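Local structure of 378aa long hypothetical citrate synthase (Sulfolobus tokodaii, 1VGM) at residues A[43-48]-A[151-156]. The protein is a mostly helical member of the citrate synthase family that assembles as a dimer of identical subunits. Numbering follows the deposited sequence.
Sequences ASYEEL and ESYAES
One face of the Y153 ring takes the CD2–CE2 side of Y45, which arrives obliquely: the two ring planes stand 49° apart with centroids 5.2 Å from each other. Two carbon pairs, Y45 CD2 with Y153 CD1 and Y45 CE2 with Y153 CE1, each approach to 3.6 Å. This is where the first turns of helices 45-54 and 153-162 meet in the mainly helical citrate synthase fold. Both tyrosines carry CG anti to the backbone N, and this turns both rings toward the facing helix. L178 of helix 168-180 touches both, and helix 331-353 adds L341 against Y45 and L337 against Y153. At the far end the hydroxyls share one water, 2.6 Å from Y45 OH and 2.9 Å from Y153 OH; the latter bond is donated by the water, and Y153 OH also bonds to the carbonyl oxygen of I125.

The third flat group is the carboxylate of E46, turned 72° from the Y153 ring and brought across by a bend at chi2. Its OE2 accepts from Y153 N at 2.8 Å, with the N-H coming from above the carboxylate plane, 43° out of it. OE1 reaches the next amide, A154 N, through a second water. A buried carboxylate thus meets the first amides of helix 153-162, one directly and one through water, and they would be expected to stabilise its negative charge. Each helix also has a serine N-cap of its own. In helix 45-54, S44 OG takes a weak bond from E47 N and donates to the anti lone pair of E47 OE2, a carboxylate whose OE1 pairs with R378 of the second subunit; in helix 153-162, S152 OG accepts from E155 N at 3.1 Å.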
loop_
_atom_site.group_PDB
_atom_site.type_symbol
_atom_site.label_atom_id
_atom_site.label_comp_id
_atom_site.label_asym_id
_atom_site.label_seq_id
_atom_site.Cartn_x
_atom_site.Cartn_y
_atom_site.Cartn_z
ATOM N N ALA A 43 -17.105 15.766 -23.574
ATOM C CA ALA A 43 -15.819 16.205 -23.038
ATOM C C ALA A 43 -14.725 15.183 -23.355
ATOM O O ALA A 43 -14.720 14.587 -24.434
ATOM C CB ALA A 43 -15.935 16.428 -21.522
ATOM N N SER A 44 -13.802 14.982 -22.423
ATOM C CA SER A 44 -12.636 14.150 -22.677
ATOM C C SER A 44 -11.890 13.906 -21.369
ATOM O O SER A 44 -12.127 14.590 -20.378
ATOM C CB SER A 44 -11.707 14.841 -23.678
ATOM O OG SER A 44 -11.098 15.974 -23.086
ATOM N N TYR A 45 -10.982 12.939 -21.365
ATOM C CA TYR A 45 -10.265 12.605 -20.147
ATOM C C TYR A 45 -9.431 13.784 -19.664
ATOM O O TYR A 45 -9.382 14.065 -18.468
ATOM C CB TYR A 45 -9.370 11.393 -20.389
ATOM C CG TYR A 45 -8.654 10.876 -19.159
ATOM C CD1 TYR A 45 -9.351 10.581 -17.982
ATOM C CD2 TYR A 45 -7.275 10.648 -19.182
ATOM C CE1 TYR A 45 -8.683 10.062 -16.856
ATOM C CE2 TYR A 45 -6.603 10.138 -18.065
ATOM C CZ TYR A 45 -7.308 9.847 -16.911
ATOM O OH TYR A 45 -6.627 9.353 -15.816
ATOM N N GLU A 46 -8.774 14.475 -20.591
ATOM C CA GLU A 46 -8.007 15.669 -20.232
ATOM C C GLU A 46 -8.875 16.743 -19.566
ATOM O O GLU A 46 -8.437 17.418 -18.631
ATOM C CB GLU A 46 -7.321 16.266 -21.470
ATOM C CG GLU A 46 -6.156 15.440 -21.996
ATOM C CD GLU A 46 -6.539 14.555 -23.166
ATOM O OE1 GLU A 46 -7.671 14.008 -23.166
ATOM O OE2 GLU A 46 -5.703 14.402 -24.082
ATOM N N GLU A 47 -10.102 16.911 -20.044
ATOM C CA GLU A 47 -11.003 17.862 -19.410
ATOM C C GLU A 47 -11.446 17.385 -18.030
ATOM O O GLU A 47 -11.568 18.184 -17.101
ATOM C CB GLU A 47 -12.210 18.115 -20.307
ATOM C CG GLU A 47 -11.851 18.931 -21.547
ATOM C CD GLU A 47 -12.966 18.962 -22.576
ATOM O OE1 GLU A 47 -13.640 20.004 -22.710
ATOM O OE2 GLU A 47 -13.159 17.938 -23.253
ATOM N N LEU A 48 -11.664 16.079 -17.892
ATOM C CA LEU A 48 -11.976 15.489 -16.593
ATOM C C LEU A 48 -10.817 15.549 -15.600
ATOM O O LEU A 48 -11.023 15.804 -14.412
ATOM C CB LEU A 48 -12.419 14.029 -16.755
ATOM C CG LEU A 48 -12.744 13.309 -15.434
ATOM C CD1 LEU A 48 -13.775 14.112 -14.626
ATOM C CD2 LEU A 48 -13.282 11.910 -15.730
ATOM N N GLU A 151 -2.543 14.131 -30.412
ATOM C CA GLU A 151 -3.716 14.970 -30.196
ATOM C C GLU A 151 -4.479 14.620 -28.928
ATOM O O GLU A 151 -5.293 15.410 -28.468
ATOM C CB GLU A 151 -4.659 14.875 -31.393
ATOM C CG GLU A 151 -4.048 15.426 -32.675
ATOM C CD GLU A 151 -4.981 15.312 -33.866
ATOM O OE1 GLU A 151 -4.504 15.446 -35.013
ATOM O OE2 GLU A 151 -6.189 15.087 -33.653
ATOM N N SER A 152 -4.236 13.441 -28.359
ATOM C CA SER A 152 -4.900 13.100 -27.105
ATOM C C SER A 152 -4.182 12.041 -26.276
ATOM O O SER A 152 -3.344 11.294 -26.780
ATOM C CB SER A 152 -6.347 12.658 -27.372
ATOM O OG SER A 152 -6.413 11.307 -27.787
ATOM N N TYR A 153 -4.516 11.997 -24.990
ATOM C CA TYR A 153 -3.921 11.043 -24.070
ATOM C C TYR A 153 -4.278 9.624 -24.501
ATOM O O TYR A 153 -3.408 8.750 -24.589
ATOM C CB TYR A 153 -4.428 11.322 -22.648
ATOM C CG TYR A 153 -3.919 10.371 -21.578
ATOM C CD1 TYR A 153 -4.656 9.241 -21.212
ATOM C CD2 TYR A 153 -2.731 10.631 -20.893
ATOM C CE1 TYR A 153 -4.228 8.401 -20.185
ATOM C CE2 TYR A 153 -2.290 9.798 -19.870
ATOM C CZ TYR A 153 -3.043 8.690 -19.517
ATOM O OH TYR A 153 -2.633 7.892 -18.477
ATOM N N ALA A 154 -5.559 9.399 -24.784
ATOM C CA ALA A 154 -6.016 8.072 -25.207
ATOM C C ALA A 154 -5.276 7.604 -26.464
ATOM O O ALA A 154 -4.941 6.429 -26.596
ATOM C CB ALA A 154 -7.523 8.090 -25.462
ATOM N N GLU A 155 -5.023 8.520 -27.392
ATOM C CA GLU A 155 -4.328 8.138 -28.610
ATOM C C GLU A 155 -2.892 7.776 -28.278
ATOM O O GLU A 155 -2.398 6.728 -28.688
ATOM C CB GLU A 155 -4.347 9.267 -29.646
ATOM C CG GLU A 155 -3.577 8.901 -30.906
ATOM C CD GLU A 155 -3.701 9.931 -32.008
ATOM O OE1 GLU A 155 -4.490 10.884 -31.855
ATOM O OE2 GLU A 155 -3.002 9.781 -33.030
ATOM N N SER A 156 -2.224 8.641 -27.525
ATOM C CA SER A 156 -0.841 8.385 -27.147
ATOM C C SER A 156 -0.671 7.048 -26.433
ATOM O O SER A 156 0.306 6.333 -26.676
ATOM C CB SER A 156 -0.316 9.515 -26.260
ATOM O OG SER A 156 -0.150 10.696 -27.024
HETATM O O HOH W 1 -4.438 7.932 -16.210
HETATM O O HOH W 2 -7.820 11.359 -24.173
#